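Local coordinates for designed helical repeat protein (Synthetic construct, PDB 5CWQ), which has no known natural function, having been designed de novo to fold into a compact, all-helical repeat architecture, at residues A[12-15]-A[16-20]; A[23-26]-A[27-31]; A[70-73]-A[74-78]. One frame throughout, in Å; residues are numbered along the deposited sequence.

Each of the three contacts joins neighbouring turns of a single helix. Contacts 1 and 2 follow one another along helix 5-30, their centres 16 Å apart, and touch by packing where Arg16 O lies 4.3 Å from Arg23 NH2. Contact 3 lies on helix 60-86, its centre 16 Å from each of the other two. Its tie to contact 2 is direct, a salt bridge with Arg28 NH2 3.1 Å from Glu76 OE1, whereas contacts 1 and 3 come no nearer than about 5 Å between nearest atoms. Contact 3 is the most central, about 12 Å from the chain centre to its own, against 18 and 22 Å for contacts 1 and 2.

Contact 1: A[12-15]-A[16-20]; sequences EAER and RLQEA
Glu12 and Arg16, one helical turn apart, run side by side and point the same way, their charged ends joined by a salt bridge. The refined separation of Glu12 OE2 from Arg16 NH1, 2.4 Å, is shorter than such a pair should be, so the exact placement is doubtful. Glu12 reaches there as an extended chain, with CG anti to the backbone N (chi1 -179°), and its OE1 is also paired with Arg8. On this exposed flank Arg16 NH1 meets the Arg15 guanidinium at its edge, in its plane, 3.5 Å from Arg15 NH1, two donors of like charge that are not bonded; Glu12 probably offsets part of their repulsion.

The tighter part is the backbone with the buried Ala13 and Leu17. Leu17 N donates to Ala13 O at 2.9 Å and Gln18 N to Glu14 O at 3.0 Å. At its partly exposed margin, Glu14 OE1, whose stronger partner is Lys69, lies 3.9 Å from Leu17 CD2, while Glu14 OE2 and Gln18 OE1 face each other as two acceptors. Across the helix interface, Ala13 rests on Glu49 and Leu50, Glu14 on Leu50 and Ala20 on Glu43, all of helix 33-57, and the Lys69 bridge reaches on to helix 60-86.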
# COMPACT_ATOMS: atom_id res chain seq x y z
N GLU A 12 -16.01 13.78 -0.83
CA GLU A 12 -16.14 12.68 0.12
C GLU A 12 -14.76 12.19 0.55
O GLU A 12 -14.56 11.81 1.71
CB GLU A 12 -16.93 11.53 -0.50
CG GLU A 12 -17.14 10.35 0.44
CD GLU A 12 -17.90 9.21 -0.20
OE1 GLU A 12 -18.31 9.35 -1.37
OE2 GLU A 12 -18.09 8.16 0.46
N ALA A 13 -13.81 12.20 -0.38
CA ALA A 13 -12.45 11.79 -0.10
C ALA A 13 -11.80 12.75 0.89
O ALA A 13 -11.15 12.32 1.85
CB ALA A 13 -11.63 11.72 -1.38
N GLU A 14 -11.98 14.04 0.66
CA GLU A 14 -11.44 15.06 1.55
C GLU A 14 -12.11 14.97 2.92
O GLU A 14 -11.47 15.17 3.95
CB GLU A 14 -11.63 16.46 0.96
CG GLU A 14 -10.99 17.58 1.77
CD GLU A 14 -9.49 17.43 1.91
OE1 GLU A 14 -8.86 16.82 1.02
OE2 GLU A 14 -8.93 17.92 2.91
N ARG A 15 -13.40 14.66 2.92
CA ARG A 15 -14.16 14.50 4.16
C ARG A 15 -13.64 13.31 4.96
O ARG A 15 -13.49 13.38 6.18
CB ARG A 15 -15.65 14.34 3.85
CG ARG A 15 -16.51 13.94 5.04
CD ARG A 15 -16.93 12.48 4.95
NE ARG A 15 -17.62 12.02 6.15
CZ ARG A 15 -18.16 10.82 6.29
NH1 ARG A 15 -18.10 9.93 5.31
NH2 ARG A 15 -18.76 10.49 7.43
N ARG A 16 -13.38 12.20 4.27
CA ARG A 16 -12.83 11.01 4.90
C ARG A 16 -11.44 11.29 5.47
O ARG A 16 -11.11 10.83 6.57
CB ARG A 16 -12.76 9.86 3.89
CG ARG A 16 -14.05 9.05 3.79
CD ARG A 16 -14.09 8.24 2.50
NE ARG A 16 -14.88 7.02 2.64
CZ ARG A 16 -16.21 6.97 2.68
NH1 ARG A 16 -16.92 8.09 2.59
NH2 ARG A 16 -16.82 5.81 2.80
N LEU A 17 -10.64 12.04 4.73
CA LEU A 17 -9.29 12.39 5.15
C LEU A 17 -9.30 13.23 6.42
O LEU A 17 -8.51 12.99 7.34
CB LEU A 17 -8.56 13.14 4.03
CG LEU A 17 -7.16 13.69 4.34
CD1 LEU A 17 -6.21 12.57 4.76
CD2 LEU A 17 -6.61 14.44 3.14
N GLN A 18 -10.19 14.21 6.47
CA GLN A 18 -10.28 15.11 7.62
C GLN A 18 -10.75 14.36 8.87
O GLN A 18 -10.24 14.59 9.96
CB GLN A 18 -11.22 16.27 7.32
CG GLN A 18 -10.66 17.27 6.31
CD GLN A 18 -9.40 17.96 6.81
OE1 GLN A 18 -8.42 18.08 6.07
NE2 GLN A 18 -9.42 18.42 8.05
N GLU A 19 -11.72 13.47 8.70
CA GLU A 19 -12.22 12.67 9.81
C GLU A 19 -11.13 11.72 10.31
O GLU A 19 -11.00 11.50 11.52
CB GLU A 19 -13.46 11.88 9.40
CG GLU A 19 -14.73 12.72 9.30
CD GLU A 19 -15.16 13.29 10.64
OE1 GLU A 19 -14.66 12.82 11.69
OE2 GLU A 19 -16.01 14.21 10.65
N ALA A 20 -10.35 11.17 9.39
CA ALA A 20 -9.26 10.28 9.75
C ALA A 20 -8.16 11.05 10.47
O ALA A 20 -7.50 10.51 11.36
CB ALA A 20 -8.70 9.59 8.51

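Contact 2: A[23-26]-A[27-31]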
# COMPACT_ATOMS: atom_id res chain seq x y z
N ARG A 23 -9.39 11.59 14.01
CA ARG A 23 -9.29 10.31 14.72
C ARG A 23 -7.83 10.01 15.02
O ARG A 23 -7.50 9.42 16.05
CB ARG A 23 -9.92 9.18 13.91
CG ARG A 23 -11.45 9.19 13.92
CD ARG A 23 -12.01 7.91 13.32
NE ARG A 23 -11.69 7.78 11.90
CZ ARG A 23 -12.46 8.20 10.90
NH1 ARG A 23 -13.62 8.80 11.14
NH2 ARG A 23 -12.06 8.02 9.65
N SER A 24 -6.94 10.40 14.11
CA SER A 24 -5.51 10.22 14.31
C SER A 24 -5.03 11.05 15.49
O SER A 24 -4.22 10.59 16.29
CB SER A 24 -4.73 10.61 13.05
OG SER A 24 -5.00 9.71 11.98
N GLU A 25 -5.53 12.28 15.59
CA GLU A 25 -5.12 13.18 16.66
C GLU A 25 -5.67 12.73 18.01
O GLU A 25 -5.02 12.88 19.04
CB GLU A 25 -5.57 14.61 16.36
CG GLU A 25 -5.13 15.64 17.39
CD GLU A 25 -3.62 15.74 17.52
OE1 GLU A 25 -2.91 15.35 16.57
OE2 GLU A 25 -3.14 16.21 18.57
N GLU A 26 -6.88 12.17 18.00
CA GLU A 26 -7.51 11.66 19.22
C GLU A 26 -6.73 10.48 19.77
O GLU A 26 -6.50 10.38 20.97
CB GLU A 26 -8.96 11.26 18.95
CG GLU A 26 -9.91 12.43 18.77
CD GLU A 26 -11.28 12.01 18.27
OE1 GLU A 26 -11.50 10.80 18.07
OE2 GLU A 26 -12.14 12.90 18.08
N ALA A 27 -6.32 9.58 18.88
CA ALA A 27 -5.56 8.40 19.28
C ALA A 27 -4.13 8.78 19.67
O ALA A 27 -3.55 8.18 20.57
CB ALA A 27 -5.55 7.38 18.15
N ARG A 28 -3.58 9.77 18.98
CA ARG A 28 -2.22 10.22 19.23
C ARG A 28 -2.08 10.79 20.63
O ARG A 28 -1.07 10.57 21.31
CB ARG A 28 -1.80 11.27 18.19
CG ARG A 28 -0.39 11.82 18.39
CD ARG A 28 -0.01 12.82 17.30
NE ARG A 28 0.24 12.18 16.01
CZ ARG A 28 -0.61 12.16 14.98
NH1 ARG A 28 -1.80 12.74 15.06
NH2 ARG A 28 -0.26 11.54 13.86
N GLU A 29 -3.10 11.52 21.08
CA GLU A 29 -3.08 12.12 22.40
C GLU A 29 -3.25 11.06 23.49
O GLU A 29 -2.75 11.23 24.61
CB GLU A 29 -4.18 13.17 22.52
CG GLU A 29 -3.94 14.41 21.67
CD GLU A 29 -5.12 15.35 21.66
OE1 GLU A 29 -6.08 15.10 22.42
OE2 GLU A 29 -5.10 16.34 20.90
N ARG A 30 -3.94 9.98 23.16
CA ARG A 30 -4.17 8.89 24.10
C ARG A 30 -3.04 7.86 24.07
O ARG A 30 -3.04 6.91 24.85
CB ARG A 30 -5.51 8.21 23.80
CG ARG A 30 -6.72 9.06 24.13
CD ARG A 30 -8.02 8.46 23.60
NE ARG A 30 -8.16 7.05 23.97
CZ ARG A 30 -7.92 6.02 23.17
NH1 ARG A 30 -7.51 6.20 21.91
NH2 ARG A 30 -8.09 4.78 23.62
N GLY A 31 -2.09 8.06 23.17
CA GLY A 31 -0.97 7.15 23.03
C GLY A 31 -1.37 5.81 22.43
O GLY A 31 -0.60 4.86 22.45
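Arg28 folds back along the preceding turn to meet Ser24 and Glu25. Its CB starts against the backbone, 3.2 Å from Ser24 O, the same carbonyl that accepts the bond from Arg28 N. The chain then runs straight through CG, and CD passes 3.9 Å from Glu25 OE1. A bend at chi3 (-72°) turns the guanidinium back over this turn, bringing NH1 within 3.2 Å of Glu25 OE1. This is a hydrogen-bonded salt bridge with a bent N-H...O angle of 138°. NH1 meets the oxygen on its anti side and out of the carboxylate plane, although the two flat groups are only 25° apart. Ser24 O is near NH1 too, but the angle there is too poor for a bond. At the far end NH2 pairs with Glu76 of helix 60-86, its stronger partner, while the side chain also touches Leu36.

The other oxygen of Glu25, OE2, lies 3.0 Å from Glu29 OE2, two acceptors of like charge, a closeness that would probably favour a raised pKa for one of them.

Toward Gly31 the bonding weakens. Arg30 N holds Glu26 O only weakly, at 3.4 Å, and Gly31 N weakly reaches Arg28 O at 3.3 Å. With its positive phi and bonds back into the last turn, Gly31 completes a Schellman motif, a common C-terminal ending of an alpha-helix.

Contact 3: A[70-73]-A[74-78]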
# COMPACT_ATOMS: atom_id res chain seq x y z
N ALA A 70 0.03 12.63 0.55
CA ALA A 70 0.54 11.26 0.66
C ALA A 70 1.87 11.24 1.39
O ALA A 70 2.13 10.35 2.21
CB ALA A 70 0.69 10.64 -0.73
N GLN A 71 2.71 12.22 1.10
CA GLN A 71 4.02 12.32 1.73
C GLN A 71 3.88 12.54 3.23
O GLN A 71 4.68 12.04 4.02
CB GLN A 71 4.83 13.47 1.10
CG GLN A 71 6.23 13.64 1.69
CD GLN A 71 7.11 12.43 1.46
OE1 GLN A 71 6.91 11.66 0.52
NE2 GLN A 71 8.09 12.24 2.34
N ARG A 72 2.84 13.28 3.60
CA ARG A 72 2.58 13.59 5.00
C ARG A 72 2.16 12.34 5.77
O ARG A 72 2.67 12.07 6.85
CB ARG A 72 1.50 14.67 5.11
CG ARG A 72 1.15 15.06 6.54
CD ARG A 72 0.18 16.23 6.58
NE ARG A 72 -0.32 16.48 7.92
CZ ARG A 72 -1.17 17.46 8.24
NH1 ARG A 72 -1.62 18.28 7.30
NH2 ARG A 72 -1.58 17.61 9.49
N VAL A 73 1.24 11.57 5.19
CA VAL A 73 0.80 10.32 5.79
C VAL A 73 1.98 9.36 5.93
O VAL A 73 2.13 8.69 6.94
CB VAL A 73 -0.32 9.64 4.96
CG1 VAL A 73 -0.68 8.27 5.52
CG2 VAL A 73 -1.55 10.53 4.91
N LEU A 74 2.81 9.33 4.89
CA LEU A 74 4.00 8.49 4.87
C LEU A 74 4.92 8.80 6.05
O LEU A 74 5.34 7.90 6.78
CB LEU A 74 4.75 8.69 3.55
CG LEU A 74 6.15 8.10 3.43
CD1 LEU A 74 6.14 6.62 3.71
CD2 LEU A 74 6.71 8.37 2.04
N GLU A 75 5.23 10.08 6.23
CA GLU A 75 6.13 10.51 7.29
C GLU A 75 5.55 10.23 8.68
O GLU A 75 6.28 9.85 9.60
CB GLU A 75 6.46 12.00 7.14
CG GLU A 75 7.34 12.29 5.93
CD GLU A 75 7.32 13.74 5.50
OE1 GLU A 75 6.44 14.50 5.97
OE2 GLU A 75 8.17 14.13 4.68
N GLU A 76 4.25 10.42 8.83
CA GLU A 76 3.58 10.13 10.09
C GLU A 76 3.61 8.63 10.38
O GLU A 76 3.86 8.21 11.51
CB GLU A 76 2.14 10.65 10.09
CG GLU A 76 2.05 12.17 10.15
CD GLU A 76 0.62 12.67 10.24
OE1 GLU A 76 -0.24 11.96 10.81
OE2 GLU A 76 0.35 13.79 9.74
N ALA A 77 3.35 7.83 9.35
CA ALA A 77 3.33 6.38 9.51
C ALA A 77 4.74 5.85 9.80
O ALA A 77 4.90 4.86 10.51
CB ALA A 77 2.74 5.72 8.28
N ARG A 78 5.75 6.52 9.25
CA ARG A 78 7.14 6.19 9.55
C ARG A 78 7.44 6.36 11.03
O ARG A 78 8.15 5.55 11.63
CB ARG A 78 8.10 7.07 8.74
CG ARG A 78 8.33 6.64 7.31
CD ARG A 78 9.16 7.67 6.57
NE ARG A 78 9.50 7.26 5.21
CZ ARG A 78 10.07 8.05 4.31
NH1 ARG A 78 10.37 9.31 4.62
NH2 ARG A 78 10.35 7.59 3.10
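Gln71 and Glu75 are an i to i+4 pair on helix 60-86 of this helical repeat fold, bonded through both backbone and side chains. Glu75 N donates to Gln71 O at 3.0 Å, and Gln71 NE2 returns a nearly straight bond (171°) to Glu75 OE2, also at 3.0 Å. The acceptor lies in the plane of the Gln71 amide, yet the donor comes from above the carboxylate plane, the two groups standing 86° apart. The bend of Gln71 at chi2 (62°) brings its amide to Glu75 and sets OE1 3.6 Å from Leu74 CD2. Replacing Gln71 with an alanine would probably leave Glu75 OE2 without this donor and open a gap beside Leu74 CD2.

On the adjacent strip of the helix surface, Arg72 and Glu76 lie alongside each other. Arg72 NE gives Glu76 OE2 a weak hydrogen bond of 3.3 Å within a salt bridge, while Glu76 OE1 is satisfied by Arg28 of helix 5-30, its stronger partner. The carbonyl of the buried Val73 is taken by Ala77 N at 2.8 Å, and Val73 itself packs on Glu43 and Ala44 of helix 33-57. Back on the Gln71 side, Leu74 CG sits 3.8 Å above one face of the Arg78 guanidinium, offset toward its rim.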